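PDB 7JVH: glycoside Hydrolase Family 43_12 from Metagenome, which probably cleaves glycosidic bonds in arabinose- or xylose-containing plant polysaccharides, acting as a glycoside hydrolase of family 43. Local coordinates for residues Leu167-Ile172 / Asp214-Gly219; Asn149-Thr154 / Asp163-His168; Gly182-Val187 / Trp207-Glu212; His201-Ile206 / Asp221-Asn226. All coordinates share one frame; numbering follows the deposited sequence.

How the interactions relate
Followed from the N terminus, the four contacts illustrate how a beta-propeller is built blade by blade. Interaction 2 comes first and closes a short loop, pairing strand 148-154 with the outermost strand, 165-166, of its sheet. Interaction 1 starts where it ends, sharing L167 and H168, and closes a loop of 41 residues by bringing the linker 167-172 against 214-219 of the next sheet. Nested inside that loop is interaction 3, which pairs the two middle strands of this second sheet. Interaction 4 opens within the loop of interaction 3 and crosses both 3 and 1, adding strand 215-226 as the outer edge. Interaction 1 thus ties two blades; the others build them.

Interaction 1 of 4, residues Leu167-Ile172 / Asp214-Gly219; sequences LHFGGI and DQIIPG
The side-chain amide of Q215 fits under the linker at H168 and does two jobs. Its OE1 accepts a hydrogen bond from the backbone H168 N at 2.9 Å and a second from its neighbour, I216 N. Its NE2 sits 3.0 Å above the plane of the H168 ring, over its centre, with amide and imidazole planes only 20° apart. To get there, CG stands anti to the backbone N and the chain then bends at chi2 (62°). NE2 also makes a weak hydrogen bond to N166 O. The tight part lies deeper: L167 CD2 rests 3.4 Å from D214 O, and CG2 of the buried I216 meets CD2 of the F169 ring at 4.0 Å, that ring also meeting those of H188 and W207. H168, by contrast, belongs to the solvent side, where the amide covers one face of an exposed ring. D214, whose carboxylate is taken by K153 and Y209, forms with Q215 a G1 beta bulge opposite D210. The linker from outer strand 165-166 to strand 175-178 of the next sheet is the usual blade-to-blade passage of family 43's five-bladed beta-propeller; here it also rests on that sheet's outer strand, 215-226.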
loop_
_atom_site.group_PDB
_atom_site.type_symbol
_atom_site.label_atom_id
_atom_site.label_comp_id
_atom_site.label_asym_id
_atom_site.label_seq_id
_atom_site.Cartn_x
_atom_site.Cartn_y
_atom_site.Cartn_z
ATOM N N LEU A 167 2.612 -9.712 -20.460
ATOM C CA LEU A 167 2.197 -8.818 -21.536
ATOM C C LEU A 167 3.396 -8.087 -22.144
ATOM O O LEU A 167 4.299 -7.639 -21.435
ATOM C CB LEU A 167 1.166 -7.816 -21.022
ATOM C CG LEU A 167 0.010 -8.431 -20.226
ATOM C CD1 LEU A 167 -0.806 -7.339 -19.560
ATOM C CD2 LEU A 167 -0.871 -9.303 -21.109
ATOM N N HIS A 168 3.371 -7.942 -23.474
ATOM C CA HIS A 168 4.535 -7.536 -24.266
ATOM C C HIS A 168 4.536 -6.042 -24.612
ATOM O O HIS A 168 4.506 -5.665 -25.789
ATOM C CB HIS A 168 4.614 -8.379 -25.542
ATOM C CG HIS A 168 4.756 -9.849 -25.289
ATOM N ND1 HIS A 168 4.407 -10.805 -26.219
ATOM C CD2 HIS A 168 5.217 -10.527 -24.210
ATOM C CE1 HIS A 168 4.649 -12.005 -25.729
ATOM N NE2 HIS A 168 5.141 -11.865 -24.510
ATOM N N PHE A 169 4.624 -5.198 -23.574
ATOM C CA PHE A 169 4.803 -3.758 -23.736
ATOM C C PHE A 169 5.515 -3.231 -22.501
ATOM O O PHE A 169 5.444 -3.849 -21.444
ATOM C CB PHE A 169 3.459 -3.065 -23.958
ATOM C CG PHE A 169 2.455 -3.320 -22.854
ATOM C CD1 PHE A 169 2.385 -2.475 -21.759
ATOM C CD2 PHE A 169 1.575 -4.391 -22.920
ATOM C CE1 PHE A 169 1.456 -2.690 -20.744
ATOM C CE2 PHE A 169 0.661 -4.617 -21.906
ATOM C CZ PHE A 169 0.596 -3.766 -20.823
ATOM N N GLY A 170 6.206 -2.099 -22.660
ATOM C CA GLY A 170 6.934 -1.465 -21.580
ATOM C C GLY A 170 6.107 -0.437 -20.831
ATOM O O GLY A 170 4.913 -0.323 -21.040
ATOM N N GLY A 171 6.764 0.322 -19.956
ATOM C CA GLY A 171 6.131 1.350 -19.157
ATOM C C GLY A 171 5.341 0.745 -18.011
ATOM O O GLY A 171 5.440 -0.470 -17.721
ATOM N N ILE A 172 4.526 1.595 -17.369
ATOM C CA ILE A 172 3.741 1.201 -16.188
ATOM C C ILE A 172 2.275 1.610 -16.298
ATOM O O ILE A 172 1.855 2.230 -17.286
ATOM C CB ILE A 172 4.342 1.839 -14.923
ATOM C CG1 ILE A 172 4.242 3.375 -14.982
ATOM C CG2 ILE A 172 5.799 1.387 -14.757
ATOM C CD1 ILE A 172 4.848 4.056 -13.780
ATOM N N ASP A 214 -4.984 -13.264 -24.294
ATOM C CA ASP A 214 -4.583 -12.374 -23.202
ATOM C C ASP A 214 -3.226 -11.747 -23.511
ATOM O O ASP A 214 -2.251 -11.933 -22.789
ATOM C CB ASP A 214 -4.580 -13.115 -21.863
ATOM C CG ASP A 214 -5.979 -13.382 -21.336
ATOM O OD1 ASP A 214 -6.719 -12.416 -21.085
ATOM O OD2 ASP A 214 -6.336 -14.559 -21.175
ATOM N N GLN A 215 -3.190 -11.016 -24.626
ATOM C CA GLN A 215 -1.997 -10.360 -25.140
ATOM C C GLN A 215 -2.439 -9.237 -26.078
ATOM O O GLN A 215 -3.479 -9.357 -26.737
ATOM C CB GLN A 215 -1.117 -11.371 -25.892
ATOM C CG GLN A 215 0.216 -10.820 -26.369
ATOM C CD GLN A 215 1.099 -10.366 -25.226
ATOM O OE1 GLN A 215 1.125 -9.170 -24.887
ATOM N NE2 GLN A 215 1.824 -11.312 -24.617
ATOM N N ILE A 216 -1.658 -8.150 -26.117
ATOM C CA ILE A 216 -1.892 -7.053 -27.047
ATOM C C ILE A 216 -1.706 -7.548 -28.485
ATOM O O ILE A 216 -0.965 -8.509 -28.714
ATOM C CB ILE A 216 -0.992 -5.820 -26.750
ATOM C CG1 ILE A 216 0.512 -6.167 -26.676
ATOM C CG2 ILE A 216 -1.399 -5.187 -25.426
ATOM C CD1 ILE A 216 1.184 -6.450 -28.001
ATOM N N ILE A 217 -2.417 -6.925 -29.435
ATOM C CA ILE A 217 -2.264 -7.227 -30.852
ATOM C C ILE A 217 -1.167 -6.326 -31.419
ATOM O O ILE A 217 -1.304 -5.101 -31.414
ATOM C CB ILE A 217 -3.577 -7.052 -31.656
ATOM C CG1 ILE A 217 -4.615 -8.099 -31.232
ATOM C CG2 ILE A 217 -3.325 -7.217 -33.153
ATOM C CD1 ILE A 217 -5.452 -7.700 -30.045
ATOM N N PRO A 218 -0.040 -6.898 -31.906
ATOM C CA PRO A 218 1.014 -6.105 -32.547
ATOM C C PRO A 218 0.520 -5.257 -33.716
ATOM O O PRO A 218 -0.302 -5.714 -34.485
ATOM C CB PRO A 218 2.002 -7.175 -33.024
ATOM C CG PRO A 218 1.767 -8.340 -32.109
ATOM C CD PRO A 218 0.298 -8.330 -31.825
ATOM N N GLY A 219 1.008 -4.016 -33.803
ATOM C CA GLY A 219 0.609 -3.057 -34.821
ATOM C C GLY A 219 -0.605 -2.197 -34.498
ATOM O O GLY A 219 -0.950 -1.319 -35.271
#

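Interaction 2 of 4, residues Asn149-Thr154 / Asp163-His168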
loop_
_atom_site.group_PDB
_atom_site.type_symbol
_atom_site.label_atom_id
_atom_site.label_comp_id
_atom_site.label_asym_id
_atom_site.label_seq_id
_atom_site.Cartn_x
_atom_site.Cartn_y
_atom_site.Cartn_z
ATOM N N ASN A 149 5.008 -5.968 -17.165
ATOM C CA ASN A 149 3.564 -5.886 -17.273
ATOM C C ASN A 149 2.912 -7.262 -17.394
ATOM O O ASN A 149 3.366 -8.110 -18.166
ATOM C CB ASN A 149 3.229 -4.995 -18.468
ATOM C CG ASN A 149 3.441 -3.532 -18.164
ATOM O OD1 ASN A 149 3.000 -3.046 -17.107
ATOM N ND2 ASN A 149 4.083 -2.811 -19.092
HETATM N N MSE A 150 1.845 -7.470 -16.610
HETATM C CA MSE A 150 1.239 -8.784 -16.479
HETATM C C MSE A 150 -0.195 -8.647 -15.989
HETATM O O MSE A 150 -0.538 -7.659 -15.346
HETATM C CB MSE A 150 2.048 -9.650 -15.506
HETATM C CG MSE A 150 2.067 -9.141 -14.078
HETATM SE SE MSE A 150 0.578 -9.901 -13.047
HETATM C CE MSE A 150 1.365 -10.714 -11.436
ATOM N N VAL A 151 -1.009 -9.669 -16.273
ATOM C CA VAL A 151 -2.396 -9.708 -15.846
ATOM C C VAL A 151 -2.745 -11.080 -15.255
ATOM O O VAL A 151 -2.238 -12.104 -15.712
ATOM C CB VAL A 151 -3.357 -9.333 -17.010
ATOM C CG1 VAL A 151 -3.286 -10.330 -18.146
ATOM C CG2 VAL A 151 -4.793 -9.202 -16.516
ATOM N N VAL A 152 -3.590 -11.077 -14.218
ATOM C CA VAL A 152 -4.165 -12.294 -13.639
ATOM C C VAL A 152 -5.698 -12.214 -13.680
ATOM O O VAL A 152 -6.273 -11.123 -13.685
ATOM C CB VAL A 152 -3.682 -12.542 -12.193
ATOM C CG1 VAL A 152 -2.165 -12.652 -12.127
ATOM C CG2 VAL A 152 -4.143 -11.446 -11.269
ATOM N N LYS A 153 -6.344 -13.383 -13.712
ATOM C CA LYS A 153 -7.781 -13.501 -13.940
ATOM C C LYS A 153 -8.465 -14.412 -12.937
ATOM O O LYS A 153 -7.835 -15.266 -12.338
ATOM C CB LYS A 153 -8.050 -14.043 -15.347
ATOM C CG LYS A 153 -7.454 -13.197 -16.449
ATOM C CD LYS A 153 -8.086 -13.464 -17.800
ATOM C CE LYS A 153 -7.875 -14.856 -18.319
ATOM N NZ LYS A 153 -8.579 -14.993 -19.616
ATOM N N THR A 154 -9.781 -14.227 -12.796
ATOM C CA THR A 154 -10.629 -15.072 -11.957
ATOM C C THR A 154 -12.103 -14.887 -12.288
ATOM O O THR A 154 -12.511 -13.832 -12.767
ATOM C CB THR A 154 -10.417 -14.791 -10.455
ATOM O OG1 THR A 154 -11.162 -15.741 -9.694
ATOM C CG2 THR A 154 -10.874 -13.397 -10.077
ATOM N N ASP A 163 -2.359 -17.759 -12.438
ATOM C CA ASP A 163 -0.963 -17.373 -12.586
ATOM C C ASP A 163 -0.878 -16.263 -13.634
ATOM O O ASP A 163 -1.807 -16.073 -14.418
ATOM C CB ASP A 163 -0.096 -18.582 -12.957
ATOM C CG ASP A 163 0.274 -19.431 -11.744
ATOM O OD1 ASP A 163 0.225 -18.931 -10.607
ATOM O OD2 ASP A 163 0.613 -20.612 -11.915
ATOM N N PRO A 164 0.215 -15.471 -13.660
ATOM C CA PRO A 164 0.287 -14.305 -14.542
ATOM C C PRO A 164 0.306 -14.645 -16.036
ATOM O O PRO A 164 0.774 -15.709 -16.423
ATOM C CB PRO A 164 1.614 -13.639 -14.134
ATOM C CG PRO A 164 2.029 -14.273 -12.846
ATOM C CD PRO A 164 1.422 -15.644 -12.835
ATOM N N PHE A 165 -0.234 -13.738 -16.854
ATOM C CA PHE A 165 -0.059 -13.734 -18.294
ATOM C C PHE A 165 0.900 -12.582 -18.537
ATOM O O PHE A 165 0.591 -11.438 -18.208
ATOM C CB PHE A 165 -1.391 -13.462 -19.017
ATOM C CG PHE A 165 -2.357 -14.605 -18.959
ATOM C CD1 PHE A 165 -3.247 -14.727 -17.895
ATOM C CD2 PHE A 165 -2.380 -15.564 -19.959
ATOM C CE1 PHE A 165 -4.148 -15.789 -17.847
ATOM C CE2 PHE A 165 -3.268 -16.626 -19.905
ATOM C CZ PHE A 165 -4.151 -16.740 -18.854
ATOM N N ASN A 166 2.079 -12.874 -19.089
ATOM C CA ASN A 166 3.092 -11.843 -19.371
ATOM C C ASN A 166 2.645 -11.043 -20.595
ATOM O O ASN A 166 2.330 -11.629 -21.634
ATOM C CB ASN A 166 4.473 -12.472 -19.603
ATOM C CG ASN A 166 5.237 -12.761 -18.307
ATOM O OD1 ASN A 166 5.228 -11.936 -17.400
ATOM N ND2 ASN A 166 5.866 -13.940 -18.195
ATOM N N LEU A 167 2.612 -9.712 -20.460
ATOM C CA LEU A 167 2.197 -8.818 -21.536
ATOM C C LEU A 167 3.396 -8.087 -22.144
ATOM O O LEU A 167 4.299 -7.639 -21.435
ATOM C CB LEU A 167 1.166 -7.816 -21.022
ATOM C CG LEU A 167 0.010 -8.431 -20.226
ATOM C CD1 LEU A 167 -0.806 -7.339 -19.560
ATOM C CD2 LEU A 167 -0.871 -9.303 -21.109
ATOM N N HIS A 168 3.371 -7.942 -23.474
ATOM C CA HIS A 168 4.535 -7.536 -24.266
ATOM C C HIS A 168 4.536 -6.042 -24.612
ATOM O O HIS A 168 4.506 -5.665 -25.789
ATOM C CB HIS A 168 4.614 -8.379 -25.542
ATOM C CG HIS A 168 4.756 -9.849 -25.289
ATOM N ND1 HIS A 168 4.407 -10.805 -26.219
ATOM C CD2 HIS A 168 5.217 -10.527 -24.210
ATOM C CE1 HIS A 168 4.649 -12.005 -25.729
ATOM N NE2 HIS A 168 5.141 -11.865 -24.510
#
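V151 pushes CG1 into the notch between F165 and L167, touching F165 CB at 3.8 Å and L167 CD2 at 4.0 Å, while CD1 of L167 lies along the backbone of M150. Three backbone hydrogen bonds set this fit: L167 N to N149 O, V151 N to F165 O, and F165 N to V151 O, the last at 2.8 Å. V151 O also lies at the edge of the F165 ring, in its plane. Further along, K153 passes its CE 3.9 Å from F165 CE1, running at about a right angle to that side chain before its ammonium reaches D214. On the opposite face, beside N166, M150 (a selenomethionine here) bends at chi2 (90°) and again at chi3, which brings its CE to P164 CG at 3.9 Å. V152 CG1 comes against the same proline from another side, 3.8 Å from P164 CA, so P164 is a bump between two apolar side chains. Polar groups in the contact are thus mostly backbone ones meeting each other, whereas the side chains meet through carbon and selenium. Such chemistry implies that strand pairing fixes the register of this outer hairpin and apolar shape fills in around it.

Interaction 3 of 4, residues Gly182-Val187 / Trp207-Glu212; sequences GKAYLV and WEYDLE
L186 and W207 exchange backbone hydrogen bonds in both directions, L186 N to W207 O and W207 N to L186 O, each 2.7 Å and in the carbonyl plane. Y209 N also donates to A184 O, from above the carbonyl plane. One salt bridge lies at the exposed end, K183 NZ to E208 OE2, long at 3.5 Å. Apolar contacts fill the face of A184, L186 and Y209: with CG of L186 anti to its backbone N (chi1 -176°), CD1 is carried to Y209 CD1 at 3.9 Å, and A184 CB lies between Y209 CB and L211, whose CD2 is 3.8 Å from it. On the other face the Y185 ring lies obliquely beside E208, CD1 3.7 Å from E208 CA and CE1 near E208 CG. Replacing Y185 by an alanine would probably open a gap beside E208 CA and CG where the ring now packs. Polar ends are met from outside: W207 NE1 by H188, Y209 OH by D214. These are the two central strands of a four-stranded sheet, 184-190 and 203-210, with strand 175-178 flanking the first through L176 and F178, and strand 215-226 flanking the second through I216.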
loop_
_atom_site.group_PDB
_atom_site.type_symbol
_atom_site.label_atom_id
_atom_site.label_comp_id
_atom_site.label_asym_id
_atom_site.label_seq_id
_atom_site.Cartn_x
_atom_site.Cartn_y
_atom_site.Cartn_z
ATOM N N GLY A 182 -17.413 -6.188 -28.613
ATOM C CA GLY A 182 -16.558 -7.347 -28.436
ATOM C C GLY A 182 -15.069 -7.057 -28.500
ATOM O O GLY A 182 -14.258 -7.937 -28.206
ATOM N N LYS A 183 -14.698 -5.816 -28.826
ATOM C CA LYS A 183 -13.306 -5.412 -28.843
ATOM C C LYS A 183 -12.840 -4.978 -27.459
ATOM O O LYS A 183 -13.573 -4.316 -26.719
ATOM C CB LYS A 183 -13.090 -4.302 -29.871
ATOM C CG LYS A 183 -13.331 -4.780 -31.291
ATOM C CD LYS A 183 -13.032 -3.670 -32.289
ATOM C CE LYS A 183 -13.225 -4.083 -33.742
ATOM N NZ LYS A 183 -12.040 -4.835 -34.227
ATOM N N ALA A 184 -11.613 -5.374 -27.117
ATOM C CA ALA A 184 -10.973 -5.019 -25.864
ATOM C C ALA A 184 -9.725 -4.201 -26.138
ATOM O O ALA A 184 -9.068 -4.372 -27.160
ATOM C CB ALA A 184 -10.621 -6.274 -25.099
ATOM N N TYR A 185 -9.407 -3.304 -25.205
ATOM C CA TYR A 185 -8.266 -2.410 -25.337
ATOM C C TYR A 185 -7.457 -2.373 -24.053
ATOM O O TYR A 185 -7.904 -2.819 -22.998
ATOM C CB TYR A 185 -8.737 -1.018 -25.742
ATOM C CG TYR A 185 -9.540 -1.047 -27.021
ATOM C CD1 TYR A 185 -8.908 -1.060 -28.259
ATOM C CD2 TYR A 185 -10.939 -1.102 -26.993
ATOM C CE1 TYR A 185 -9.634 -1.104 -29.436
ATOM C CE2 TYR A 185 -11.674 -1.146 -28.164
ATOM C CZ TYR A 185 -11.017 -1.149 -29.382
ATOM O OH TYR A 185 -11.747 -1.194 -30.542
ATOM N N LEU A 186 -6.237 -1.856 -24.173
ATOM C CA LEU A 186 -5.325 -1.754 -23.059
ATOM C C LEU A 186 -4.593 -0.445 -23.198
ATOM O O LEU A 186 -4.029 -0.155 -24.250
ATOM C CB LEU A 186 -4.342 -2.915 -23.092
ATOM C CG LEU A 186 -3.359 -3.008 -21.926
ATOM C CD1 LEU A 186 -2.848 -4.432 -21.811
ATOM C CD2 LEU A 186 -2.208 -2.000 -22.046
ATOM N N VAL A 187 -4.618 0.357 -22.136
ATOM C CA VAL A 187 -3.938 1.634 -22.113
ATOM C C VAL A 187 -2.867 1.587 -21.033
ATOM O O VAL A 187 -3.019 0.900 -20.006
ATOM C CB VAL A 187 -4.926 2.799 -21.890
ATOM C CG1 VAL A 187 -5.459 2.806 -20.451
ATOM C CG2 VAL A 187 -4.286 4.103 -22.319
ATOM N N TRP A 207 -3.575 -0.004 -26.907
ATOM C CA TRP A 207 -3.442 -1.215 -27.715
ATOM C C TRP A 207 -4.790 -1.896 -27.762
ATOM O O TRP A 207 -5.516 -1.882 -26.775
ATOM C CB TRP A 207 -2.502 -2.216 -27.049
ATOM C CG TRP A 207 -1.087 -1.798 -26.882
ATOM C CD1 TRP A 207 -0.577 -1.011 -25.901
ATOM C CD2 TRP A 207 0.026 -2.203 -27.692
ATOM N NE1 TRP A 207 0.776 -0.881 -26.051
ATOM C CE2 TRP A 207 1.176 -1.594 -27.148
ATOM C CE3 TRP A 207 0.161 -3.003 -28.833
ATOM C CZ2 TRP A 207 2.448 -1.758 -27.708
ATOM C CZ3 TRP A 207 1.430 -3.172 -29.385
ATOM C CH2 TRP A 207 2.554 -2.539 -28.828
ATOM N N GLU A 208 -5.105 -2.524 -28.894
ATOM C CA GLU A 208 -6.183 -3.499 -28.966
ATOM C C GLU A 208 -5.698 -4.744 -28.226
ATOM O O GLU A 208 -4.508 -5.066 -28.255
ATOM C CB GLU A 208 -6.538 -3.831 -30.421
ATOM C CG GLU A 208 -7.879 -4.543 -30.593
ATOM C CD GLU A 208 -8.303 -4.664 -32.065
ATOM O OE1 GLU A 208 -7.847 -3.840 -32.890
ATOM O OE2 GLU A 208 -9.099 -5.575 -32.404
ATOM N N TYR A 209 -6.625 -5.433 -27.553
ATOM C CA TYR A 209 -6.307 -6.564 -26.686
ATOM C C TYR A 209 -7.044 -7.792 -27.188
ATOM O O TYR A 209 -8.207 -7.714 -27.574
ATOM C CB TYR A 209 -6.703 -6.237 -25.240
ATOM C CG TYR A 209 -6.294 -7.241 -24.164
ATOM C CD1 TYR A 209 -5.036 -7.183 -23.553
ATOM C CD2 TYR A 209 -7.189 -8.208 -23.712
ATOM C CE1 TYR A 209 -4.680 -8.084 -22.553
ATOM C CE2 TYR A 209 -6.843 -9.109 -22.712
ATOM C CZ TYR A 209 -5.590 -9.047 -22.134
ATOM O OH TYR A 209 -5.247 -9.950 -21.139
ATOM N N ASP A 210 -6.340 -8.926 -27.195
ATOM C CA ASP A 210 -6.873 -10.196 -27.637
ATOM C C ASP A 210 -7.322 -10.978 -26.409
ATOM O O ASP A 210 -6.489 -11.397 -25.601
ATOM C CB ASP A 210 -5.813 -10.972 -28.420
ATOM C CG ASP A 210 -6.361 -12.256 -29.025
ATOM O OD1 ASP A 210 -7.104 -12.985 -28.335
ATOM O OD2 ASP A 210 -6.055 -12.540 -30.201
ATOM N N LEU A 211 -8.642 -11.174 -26.283
ATOM C CA LEU A 211 -9.242 -11.804 -25.115
ATOM C C LEU A 211 -8.904 -13.285 -25.034
ATOM O O LEU A 211 -8.670 -13.806 -23.951
ATOM C CB LEU A 211 -10.756 -11.581 -25.096
ATOM C CG LEU A 211 -11.136 -10.102 -24.962
ATOM C CD1 LEU A 211 -12.449 -9.802 -25.669
ATOM C CD2 LEU A 211 -11.182 -9.668 -23.504
ATOM N N GLU A 212 -8.854 -13.951 -26.191
ATOM C CA GLU A 212 -8.502 -15.370 -26.266
ATOM C C GLU A 212 -7.083 -15.603 -25.762
ATOM O O GLU A 212 -6.868 -16.429 -24.887
ATOM C CB GLU A 212 -8.683 -15.904 -27.685
ATOM C CG GLU A 212 -10.120 -15.784 -28.180
ATOM C CD GLU A 212 -10.482 -14.391 -28.707
ATOM O OE1 GLU A 212 -9.625 -13.763 -29.367
ATOM O OE2 GLU A 212 -11.608 -13.915 -28.437
#

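Interaction 4 of 4, residues His201-Ile206 / Asp221-Asn226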
loop_
_atom_site.group_PDB
_atom_site.type_symbol
_atom_site.label_atom_id
_atom_site.label_comp_id
_atom_site.label_asym_id
_atom_site.label_seq_id
_atom_site.Cartn_x
_atom_site.Cartn_y
_atom_site.Cartn_z
ATOM N N HIS A 201 8.960 13.685 -19.368
ATOM C CA HIS A 201 8.122 13.542 -20.548
ATOM C C HIS A 201 7.719 12.068 -20.704
ATOM O O HIS A 201 8.565 11.197 -20.871
ATOM C CB HIS A 201 8.837 14.041 -21.799
ATOM C CG HIS A 201 8.008 13.943 -23.035
ATOM N ND1 HIS A 201 8.522 14.138 -24.296
ATOM C CD2 HIS A 201 6.700 13.651 -23.202
ATOM C CE1 HIS A 201 7.558 13.987 -25.184
ATOM N NE2 HIS A 201 6.443 13.695 -24.547
ATOM N N ARG A 202 6.408 11.817 -20.617
ATOM C CA ARG A 202 5.837 10.494 -20.759
ATOM C C ARG A 202 4.615 10.545 -21.662
ATOM O O ARG A 202 4.185 11.628 -22.085
ATOM C CB ARG A 202 5.467 9.952 -19.375
ATOM C CG ARG A 202 6.668 9.628 -18.494
ATOM C CD ARG A 202 7.706 8.660 -19.054
ATOM N NE ARG A 202 7.306 7.267 -18.875
ATOM C CZ ARG A 202 8.125 6.250 -18.635
ATOM N NH1 ARG A 202 9.451 6.428 -18.541
ATOM N NH2 ARG A 202 7.610 5.025 -18.546
ATOM N N CYS A 203 4.073 9.359 -21.965
ATOM C CA CYS A 203 3.015 9.179 -22.954
ATOM C C CYS A 203 1.976 8.219 -22.461
ATOM O O CYS A 203 2.278 7.330 -21.670
ATOM C CB CYS A 203 3.597 8.560 -24.243
ATOM S SG CYS A 203 4.671 9.656 -25.148
ATOM N N ILE A 204 0.748 8.392 -22.955
ATOM C CA ILE A 204 -0.298 7.398 -22.826
ATOM C C ILE A 204 -0.452 6.699 -24.175
ATOM O O ILE A 204 -0.626 7.348 -25.208
ATOM C CB ILE A 204 -1.643 8.004 -22.401
ATOM C CG1 ILE A 204 -1.494 8.770 -21.079
ATOM C CG2 ILE A 204 -2.705 6.920 -22.307
ATOM C CD1 ILE A 204 -0.915 7.968 -19.935
ATOM N N LYS A 205 -0.388 5.365 -24.130
ATOM C CA LYS A 205 -0.420 4.514 -25.285
ATOM C C LYS A 205 -1.572 3.550 -25.128
ATOM O O LYS A 205 -1.802 3.049 -24.045
ATOM C CB LYS A 205 0.896 3.735 -25.382
ATOM C CG LYS A 205 1.047 2.943 -26.679
ATOM C CD LYS A 205 2.465 2.435 -26.875
ATOM C CE LYS A 205 3.423 3.586 -27.177
ATOM N NZ LYS A 205 4.827 3.135 -27.251
ATOM N N ILE A 206 -2.281 3.285 -26.233
ATOM C CA ILE A 206 -3.379 2.326 -26.254
ATOM C C ILE A 206 -3.081 1.196 -27.239
ATOM O O ILE A 206 -2.404 1.402 -28.244
ATOM C CB ILE A 206 -4.719 3.015 -26.577
ATOM C CG1 ILE A 206 -5.891 2.064 -26.330
ATOM C CG2 ILE A 206 -4.753 3.542 -28.013
ATOM C CD1 ILE A 206 -7.239 2.777 -26.352
ATOM N N ASP A 221 -0.873 -0.396 -31.614
ATOM C CA ASP A 221 -0.453 0.620 -30.662
ATOM C C ASP A 221 -0.530 2.012 -31.261
ATOM O O ASP A 221 -0.228 2.205 -32.422
ATOM C CB ASP A 221 0.955 0.356 -30.123
ATOM C CG ASP A 221 2.021 0.278 -31.218
ATOM O OD1 ASP A 221 1.814 -0.427 -32.223
ATOM O OD2 ASP A 221 3.081 0.905 -31.081
ATOM N N LYS A 222 -0.961 2.978 -30.446
ATOM C CA LYS A 222 -1.028 4.383 -30.817
ATOM C C LYS A 222 -0.879 5.242 -29.575
ATOM O O LYS A 222 -1.469 4.948 -28.527
ATOM C CB LYS A 222 -2.372 4.694 -31.464
ATOM C CG LYS A 222 -2.454 6.087 -32.068
ATOM C CD LYS A 222 -3.863 6.597 -32.193
ATOM C CE LYS A 222 -3.851 7.980 -32.825
ATOM N NZ LYS A 222 -5.203 8.631 -32.741
ATOM N N VAL A 223 -0.087 6.314 -29.693
ATOM C CA VAL A 223 0.020 7.312 -28.639
ATOM C C VAL A 223 -1.216 8.203 -28.711
ATOM O O VAL A 223 -1.445 8.869 -29.719
ATOM C CB VAL A 223 1.297 8.169 -28.756
ATOM C CG1 VAL A 223 1.307 9.225 -27.662
ATOM C CG2 VAL A 223 2.546 7.299 -28.674
ATOM N N ILE A 224 -2.010 8.204 -27.633
ATOM C CA ILE A 224 -3.246 8.996 -27.543
ATOM C C ILE A 224 -3.124 10.263 -26.694
ATOM O O ILE A 224 -3.894 11.194 -26.868
ATOM C CB ILE A 224 -4.455 8.155 -27.077
ATOM C CG1 ILE A 224 -4.112 7.305 -25.857
ATOM C CG2 ILE A 224 -4.944 7.262 -28.218
ATOM C CD1 ILE A 224 -5.331 6.635 -25.271
ATOM N N VAL A 225 -2.144 10.290 -25.786
ATOM C CA VAL A 225 -1.724 11.521 -25.124
ATOM C C VAL A 225 -0.213 11.590 -25.093
ATOM O O VAL A 225 0.434 10.629 -24.710
ATOM C CB VAL A 225 -2.249 11.644 -23.673
ATOM C CG1 VAL A 225 -1.717 12.926 -23.037
ATOM C CG2 VAL A 225 -3.769 11.643 -23.653
ATOM N N ASN A 226 0.331 12.744 -25.491
ATOM C CA ASN A 226 1.755 13.012 -25.421
ATOM C C ASN A 226 2.090 14.095 -24.390
ATOM O O ASN A 226 1.783 15.270 -24.601
ATOM C CB ASN A 226 2.311 13.381 -26.790
ATOM C CG ASN A 226 3.826 13.372 -26.818
ATOM O OD1 ASN A 226 4.486 12.742 -25.967
ATOM N ND2 ASN A 226 4.397 14.072 -27.802
#
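I204 O is gripped by two successive backbone amides of the facing strand: I224 N at 2.9 Å, and V225 N through a weak bond of 3.4 Å. V223 CA adds a CA-H...O contact to the same oxygen. Two residues facing one is a classic beta bulge, and the helix-like backbone turn at I224 (psi -22°) makes it. I204 N returns a bond to V225 O, and beyond the bulge I206 and K222 bond each other in both directions. The extra residue turns I224 in among the isoleucines: its CG1 meets I204 CG2 at 3.8 Å, while its CG2 meets I206 CG2 at 3.7 Å, the two side chains crossing at about a right angle. I204 and V225 lie alongside each other, and L252 of strand 249-255 packs on this cluster. At the far end N226 CG stands anti to the backbone N (chi1 -168°), which brings OD1 up to H201, whose NE2 donates to it at 2.6 Å, nearly in the ring plane but well above the amide carbonyl plane. C203 SG is also 3.2 Å from N226 OD1. H201 ND1 is bonded to L196 N, and its ring stacks on Y197, which holds the imidazole still. A leucine in place of N226 would probably leave the H201 N-H without its acceptor and weaken this end of the hairpin. K205 extends past V223 to D190, its salt-bridge partner. With ND1 accepting and NE2 donating, H201 is consistent with a neutral imidazole, so the hairpin end is joined by a directional dipolar bond and its middle by backbone hydrogen bonds with hydrocarbon packing beside them.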